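Local coordinates for bradavidin 2 (PDB 4GGT), which probably binds biotin, as a secreted bacterial member of the avidin family built on an antiparallel beta barrel, at residues W78-T92 against S103-W115. Residues are numbered along the deposited sequence; the frame is centred on the assembly and turned at random.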
loop_
_atom_site.group_PDB
_atom_site.type_symbol
_atom_site.label_atom_id
_atom_site.label_comp_id
_atom_site.label_asym_id
_atom_site.label_seq_id
_atom_site.Cartn_x
_atom_site.Cartn_y
_atom_site.Cartn_z
ATOM N N TRP A 78 -5.495 -1.412 0.321
ATOM C CA TRP A 78 -5.567 -1.411 -1.152
ATOM C C TRP A 78 -6.080 -2.786 -1.589
ATOM O O TRP A 78 -5.701 -3.814 -1.013
ATOM C CB TRP A 78 -4.173 -1.234 -1.740
ATOM C CG TRP A 78 -3.571 0.139 -1.678
ATOM C CD1 TRP A 78 -3.512 1.050 -2.689
ATOM C CD2 TRP A 78 -2.858 0.706 -0.572
ATOM N NE1 TRP A 78 -2.841 2.190 -2.283
ATOM C CE2 TRP A 78 -2.425 2.007 -0.978
ATOM C CE3 TRP A 78 -2.553 0.257 0.723
ATOM C CZ2 TRP A 78 -1.699 2.855 -0.124
ATOM C CZ3 TRP A 78 -1.840 1.087 1.585
ATOM C CH2 TRP A 78 -1.415 2.396 1.147
ATOM N N VAL A 79 -6.940 -2.804 -2.611
ATOM C CA VAL A 79 -7.387 -4.039 -3.194
ATOM C C VAL A 79 -7.257 -3.857 -4.726
ATOM O O VAL A 79 -7.522 -2.770 -5.246
ATOM C CB VAL A 79 -8.819 -4.442 -2.725
ATOM C CG1 VAL A 79 -9.804 -3.252 -2.826
ATOM C CG2 VAL A 79 -9.292 -5.685 -3.467
ATOM N N GLY A 80 -6.772 -4.878 -5.406
ATOM C CA GLY A 80 -6.542 -4.765 -6.846
ATOM C C GLY A 80 -6.100 -6.059 -7.481
ATOM O O GLY A 80 -6.451 -7.163 -7.027
ATOM N N THR A 81 -5.294 -5.924 -8.516
ATOM C CA THR A 81 -4.875 -7.088 -9.302
ATOM C C THR A 81 -3.519 -6.791 -9.881
ATOM O O THR A 81 -3.055 -5.652 -9.823
ATOM C CB THR A 81 -5.869 -7.419 -10.473
ATOM O OG1 THR A 81 -5.926 -6.309 -11.374
ATOM C CG2 THR A 81 -7.254 -7.677 -9.959
ATOM N N ILE A 82 -2.868 -7.824 -10.408
ATOM C CA ILE A 82 -1.584 -7.666 -11.054
ATOM C C ILE A 82 -1.722 -8.046 -12.518
ATOM O O ILE A 82 -2.204 -9.137 -12.831
ATOM C CB ILE A 82 -0.486 -8.535 -10.385
ATOM C CG1 ILE A 82 -0.330 -8.159 -8.909
ATOM C CG2 ILE A 82 0.839 -8.324 -11.068
ATOM C CD1 ILE A 82 -0.003 -9.321 -8.036
ATOM N N LYS A 83 -1.324 -7.131 -13.389
ATOM C CA LYS A 83 -1.355 -7.346 -14.827
ATOM C C LYS A 83 0.017 -6.984 -15.331
ATOM O O LYS A 83 0.308 -5.816 -15.605
ATOM C CB LYS A 83 -2.445 -6.492 -15.480
ATOM C CG LYS A 83 -3.875 -6.828 -14.995
ATOM C CD LYS A 83 -4.253 -8.283 -15.333
ATOM C CE LYS A 83 -5.520 -8.696 -14.626
ATOM N NZ LYS A 83 -5.889 -10.107 -14.925
ATOM N N GLY A 84 0.892 -7.988 -15.371
ATOM C CA GLY A 84 2.274 -7.771 -15.781
ATOM C C GLY A 84 2.998 -6.816 -14.859
ATOM O O GLY A 84 3.118 -7.086 -13.670
ATOM N N SER A 85 3.431 -5.674 -15.395
ATOM C CA SER A 85 4.274 -4.716 -14.668
ATOM C C SER A 85 3.423 -3.613 -13.979
ATOM O O SER A 85 3.936 -2.629 -13.461
ATOM C CB SER A 85 5.319 -4.117 -15.620
ATOM O OG SER A 85 6.298 -3.393 -14.896
ATOM N N GLN A 86 2.106 -3.789 -14.001
ATOM C CA GLN A 86 1.207 -2.782 -13.428
ATOM C C GLN A 86 0.228 -3.399 -12.441
ATOM O O GLN A 86 -0.218 -4.548 -12.609
ATOM C CB GLN A 86 0.465 -2.035 -14.540
ATOM C CG GLN A 86 1.446 -1.157 -15.370
ATOM C CD GLN A 86 0.975 0.274 -15.675
ATOM O OE1 GLN A 86 -0.118 0.486 -16.213
ATOM N NE2 GLN A 86 1.841 1.268 -15.377
ATOM N N MET A 87 -0.125 -2.620 -11.422
ATOM C CA MET A 87 -0.924 -3.129 -10.339
ATOM C C MET A 87 -2.013 -2.099 -10.051
ATOM O O MET A 87 -1.870 -1.246 -9.156
ATOM C CB MET A 87 -0.060 -3.381 -9.086
ATOM C CG MET A 87 -0.860 -3.888 -7.902
ATOM S SD MET A 87 0.061 -3.835 -6.359
ATOM C CE MET A 87 1.394 -4.959 -6.610
ATOM N N PRO A 88 -3.117 -2.171 -10.803
ATOM C CA PRO A 88 -4.178 -1.226 -10.510
ATOM C C PRO A 88 -4.884 -1.579 -9.212
ATOM O O PRO A 88 -5.099 -2.738 -8.926
ATOM C CB PRO A 88 -5.127 -1.370 -11.715
ATOM C CG PRO A 88 -4.920 -2.823 -12.182
ATOM C CD PRO A 88 -3.454 -3.108 -11.898
ATOM N N THR A 89 -5.275 -0.572 -8.440
ATOM C CA THR A 89 -5.885 -0.825 -7.132
ATOM C C THR A 89 -6.889 0.271 -6.808
ATOM O O THR A 89 -6.836 1.380 -7.380
ATOM C CB THR A 89 -4.846 -0.778 -5.968
ATOM O OG1 THR A 89 -4.275 0.542 -5.903
ATOM C CG2 THR A 89 -3.761 -1.842 -6.096
ATOM N N SER A 90 -7.824 -0.048 -5.911
ATOM C CA SER A 90 -8.632 0.997 -5.267
ATOM C C SER A 90 -8.225 1.011 -3.792
ATOM O O SER A 90 -7.779 0.002 -3.276
ATOM C CB SER A 90 -10.127 0.731 -5.375
ATOM O OG SER A 90 -10.494 -0.542 -4.825
ATOM N N TRP A 91 -8.343 2.152 -3.125
ATOM C CA TRP A 91 -8.013 2.132 -1.698
ATOM C C TRP A 91 -9.025 2.850 -0.839
ATOM O O TRP A 91 -9.796 3.657 -1.343
ATOM C CB TRP A 91 -6.607 2.667 -1.449
ATOM C CG TRP A 91 -6.377 3.998 -2.073
ATOM C CD1 TRP A 91 -5.737 4.241 -3.248
ATOM C CD2 TRP A 91 -6.806 5.281 -1.562
ATOM N NE1 TRP A 91 -5.705 5.594 -3.484
ATOM C CE2 TRP A 91 -6.367 6.252 -2.481
ATOM C CE3 TRP A 91 -7.489 5.699 -0.402
ATOM C CZ2 TRP A 91 -6.590 7.631 -2.291
ATOM C CZ3 TRP A 91 -7.741 7.061 -0.220
ATOM C CH2 TRP A 91 -7.282 8.018 -1.156
ATOM N N THR A 92 -9.008 2.541 0.455
ATOM C CA THR A 92 -9.879 3.183 1.434
ATOM C C THR A 92 -8.929 3.505 2.592
ATOM O O THR A 92 -8.191 2.626 3.032
ATOM C CB THR A 92 -10.985 2.222 1.892
ATOM O OG1 THR A 92 -11.822 1.879 0.775
ATOM C CG2 THR A 92 -11.858 2.840 3.020
ATOM N N SER A 103 -12.358 9.979 9.997
ATOM C CA SER A 103 -12.951 10.173 8.690
ATOM C C SER A 103 -12.460 9.052 7.781
ATOM O O SER A 103 -11.521 8.326 8.138
ATOM C CB SER A 103 -12.532 11.536 8.132
ATOM O OG SER A 103 -12.605 12.535 9.142
ATOM N N ARG A 104 -13.112 8.913 6.632
ATOM C CA ARG A 104 -12.648 7.988 5.600
ATOM C C ARG A 104 -12.501 8.686 4.260
ATOM O O ARG A 104 -13.185 9.680 3.979
ATOM C CB ARG A 104 -13.527 6.740 5.513
ATOM C CG ARG A 104 -14.464 6.606 4.319
ATOM C CD ARG A 104 -15.430 5.468 4.568
ATOM N NE ARG A 104 -16.226 5.099 3.402
ATOM C CZ ARG A 104 -17.357 5.692 3.027
ATOM N NH1 ARG A 104 -17.848 6.725 3.705
ATOM N NH2 ARG A 104 -17.997 5.253 1.955
ATOM N N LEU A 105 -11.572 8.177 3.455
ATOM C CA LEU A 105 -11.356 8.682 2.107
ATOM C C LEU A 105 -11.191 7.476 1.209
ATOM O O LEU A 105 -10.748 6.424 1.657
ATOM C CB LEU A 105 -10.110 9.554 2.060
ATOM C CG LEU A 105 -9.897 10.549 0.911
ATOM C CD1 LEU A 105 -10.845 11.743 1.051
ATOM C CD2 LEU A 105 -8.461 11.029 0.914
ATOM N N LYS A 106 -11.585 7.640 -0.053
ATOM C CA LYS A 106 -11.520 6.559 -1.029
ATOM C C LYS A 106 -10.834 7.042 -2.301
ATOM O O LYS A 106 -10.831 8.233 -2.607
ATOM C CB LYS A 106 -12.914 6.012 -1.328
ATOM C CG LYS A 106 -13.507 5.165 -0.190
ATOM C CD LYS A 106 -14.776 4.433 -0.609
ATOM C CE LYS A 106 -15.297 3.576 0.541
ATOM N NZ LYS A 106 -16.659 3.013 0.302
ATOM N N GLY A 107 -10.201 6.126 -3.027
ATOM C CA GLY A 107 -9.405 6.579 -4.159
ATOM C C GLY A 107 -8.869 5.421 -4.951
ATOM O O GLY A 107 -9.265 4.287 -4.722
ATOM N N GLY A 108 -8.035 5.726 -5.941
ATOM C CA GLY A 108 -7.410 4.675 -6.760
ATOM C C GLY A 108 -5.919 4.928 -6.913
ATOM O O GLY A 108 -5.468 6.062 -6.776
ATOM N N ASP A 109 -5.150 3.872 -7.167
ATOM C CA ASP A 109 -3.706 4.002 -7.409
ATOM C C ASP A 109 -3.343 2.979 -8.447
ATOM O O ASP A 109 -3.900 1.880 -8.461
ATOM C CB ASP A 109 -2.895 3.635 -6.165
ATOM C CG ASP A 109 -2.624 4.803 -5.237
ATOM O OD1 ASP A 109 -2.493 5.951 -5.724
ATOM O OD2 ASP A 109 -2.445 4.542 -4.014
ATOM N N ILE A 110 -2.361 3.303 -9.279
ATOM C CA ILE A 110 -1.712 2.229 -10.067
ATOM C C ILE A 110 -0.247 2.182 -9.641
ATOM O O ILE A 110 0.483 3.183 -9.764
ATOM C CB ILE A 110 -1.839 2.446 -11.610
ATOM C CG1 ILE A 110 -3.303 2.662 -12.006
ATOM C CG2 ILE A 110 -1.172 1.278 -12.370
ATOM C CD1 ILE A 110 -3.509 3.001 -13.522
ATOM N N PHE A 111 0.179 1.036 -9.135
ATOM C CA PHE A 111 1.579 0.819 -8.817
ATOM C C PHE A 111 2.207 0.212 -10.060
ATOM O O PHE A 111 1.622 -0.662 -10.686
ATOM C CB PHE A 111 1.716 -0.148 -7.656
ATOM C CG PHE A 111 1.260 0.432 -6.357
ATOM C CD1 PHE A 111 -0.095 0.446 -6.026
ATOM C CD2 PHE A 111 2.185 1.012 -5.483
ATOM C CE1 PHE A 111 -0.544 1.026 -4.814
ATOM C CE2 PHE A 111 1.776 1.588 -4.253
ATOM C CZ PHE A 111 0.401 1.577 -3.913
ATOM N N THR A 112 3.396 0.683 -10.384
ATOM C CA THR A 112 4.135 0.173 -11.532
ATOM C C THR A 112 5.400 -0.455 -11.010
ATOM O O THR A 112 6.058 0.115 -10.127
ATOM C CB THR A 112 4.475 1.338 -12.468
ATOM O OG1 THR A 112 3.250 1.823 -13.025
ATOM C CG2 THR A 112 5.355 0.866 -13.621
ATOM N N ARG A 113 5.720 -1.650 -11.514
ATOM C CA ARG A 113 6.934 -2.320 -11.089
ATOM C C ARG A 113 8.194 -1.591 -11.578
ATOM O O ARG A 113 8.322 -1.222 -12.758
ATOM C CB ARG A 113 6.914 -3.836 -11.400
ATOM C CG ARG A 113 8.315 -4.467 -11.332
ATOM C CD ARG A 113 8.453 -5.712 -10.489
ATOM N NE ARG A 113 8.257 -6.915 -11.245
ATOM C CZ ARG A 113 8.989 -8.037 -11.174
ATOM N NH1 ARG A 113 10.063 -8.186 -10.392
ATOM N NH2 ARG A 113 8.631 -9.037 -11.946
ATOM N N VAL A 114 9.101 -1.345 -10.630
ATOM C CA VAL A 114 10.378 -0.689 -10.891
ATOM C C VAL A 114 11.503 -1.708 -11.037
ATOM O O VAL A 114 12.301 -1.632 -11.988
ATOM C CB VAL A 114 10.720 0.342 -9.786
ATOM C CG1 VAL A 114 12.054 1.009 -10.079
ATOM C CG2 VAL A 114 9.609 1.388 -9.716
ATOM N N TRP A 115 11.563 -2.656 -10.108
ATOM C CA TRP A 115 12.420 -3.827 -10.260
ATOM C C TRP A 115 11.791 -5.089 -9.676
ATOM O O TRP A 115 12.310 -6.193 -9.839
ATOM C CB TRP A 115 13.847 -3.594 -9.738
ATOM C CG TRP A 115 14.014 -3.142 -8.315
ATOM C CD1 TRP A 115 14.289 -1.882 -7.891
ATOM C CD2 TRP A 115 13.953 -3.959 -7.141
ATOM N NE1 TRP A 115 14.403 -1.854 -6.517
ATOM C CE2 TRP A 115 14.202 -3.117 -6.032
ATOM C CE3 TRP A 115 13.716 -5.315 -6.917
ATOM C CZ2 TRP A 115 14.205 -3.590 -4.717
ATOM C CZ3 TRP A 115 13.721 -5.790 -5.605
ATOM C CH2 TRP A 115 13.972 -4.929 -4.525
ATOM O OXT TRP A 115 10.726 -5.062 -9.024
#
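Phe111 turns one edge toward the face of the Trp78 indole inside the barrel. The Phe111 ring and the five-membered ring of Trp78 have centroids 5.2 Å apart, with planes at 73°, an offset edge-to-face pair. Met87 sits beside Phe111, and its sulfur approaches that ring obliquely as a Met-aromatic contact. Phe65 and Phe38 also meet the Trp78 ring. Further along the same face, Trp91 lies flat over the neighbouring strand. Its CG stands between the backbone N and the carbonyl carbon (chi1 52°), which swings the indole across Gly107. Gly107 CA makes a CH-pi contact 3.7 Å from the centroid of the six-membered ring. At the ring edge, Leu105 CD2 comes within 3.8 Å of Trp91 CH2. Replacing Trp91 by an alanine is likely to open a gap over Gly107 CA and to deprive Leu105 CD2 of the edge it packs on.

Strands 86-95 and 103-113 form the last beta hairpin of the eight-stranded avidin barrel. They pair antiparallel through backbone hydrogen bonds between Met87 and Phe111, Thr89 and Asp109, and Trp91 and Gly107, with Arg113 N to Ser85 O beyond them. Asp109 O accepts two bonds, from Thr89 N and from Thr89 OG1, the hydroxyl lying 2.9 Å away and above the carbonyl plane. The Asp109 carboxylate is nearly coplanar with the Trp78 indole. Trp78 NE1 donates to the anti lone pair of Asp109 OD2 at 2.9 Å, almost straight at 176°. Asp109 OD1 makes a salt bridge to Arg20, and OD2 takes a weak bond from Asn18. Outside the barrel, Gln86 NE2 bonds weakly to Thr112 OG1. Asp109 and Asn18 bind biotin, which is absent from this chain. The bonds from Trp78 and Arg20 restrict rotation of the Asp109 carboxylate, consistent with holding a biotin-binding residue in place.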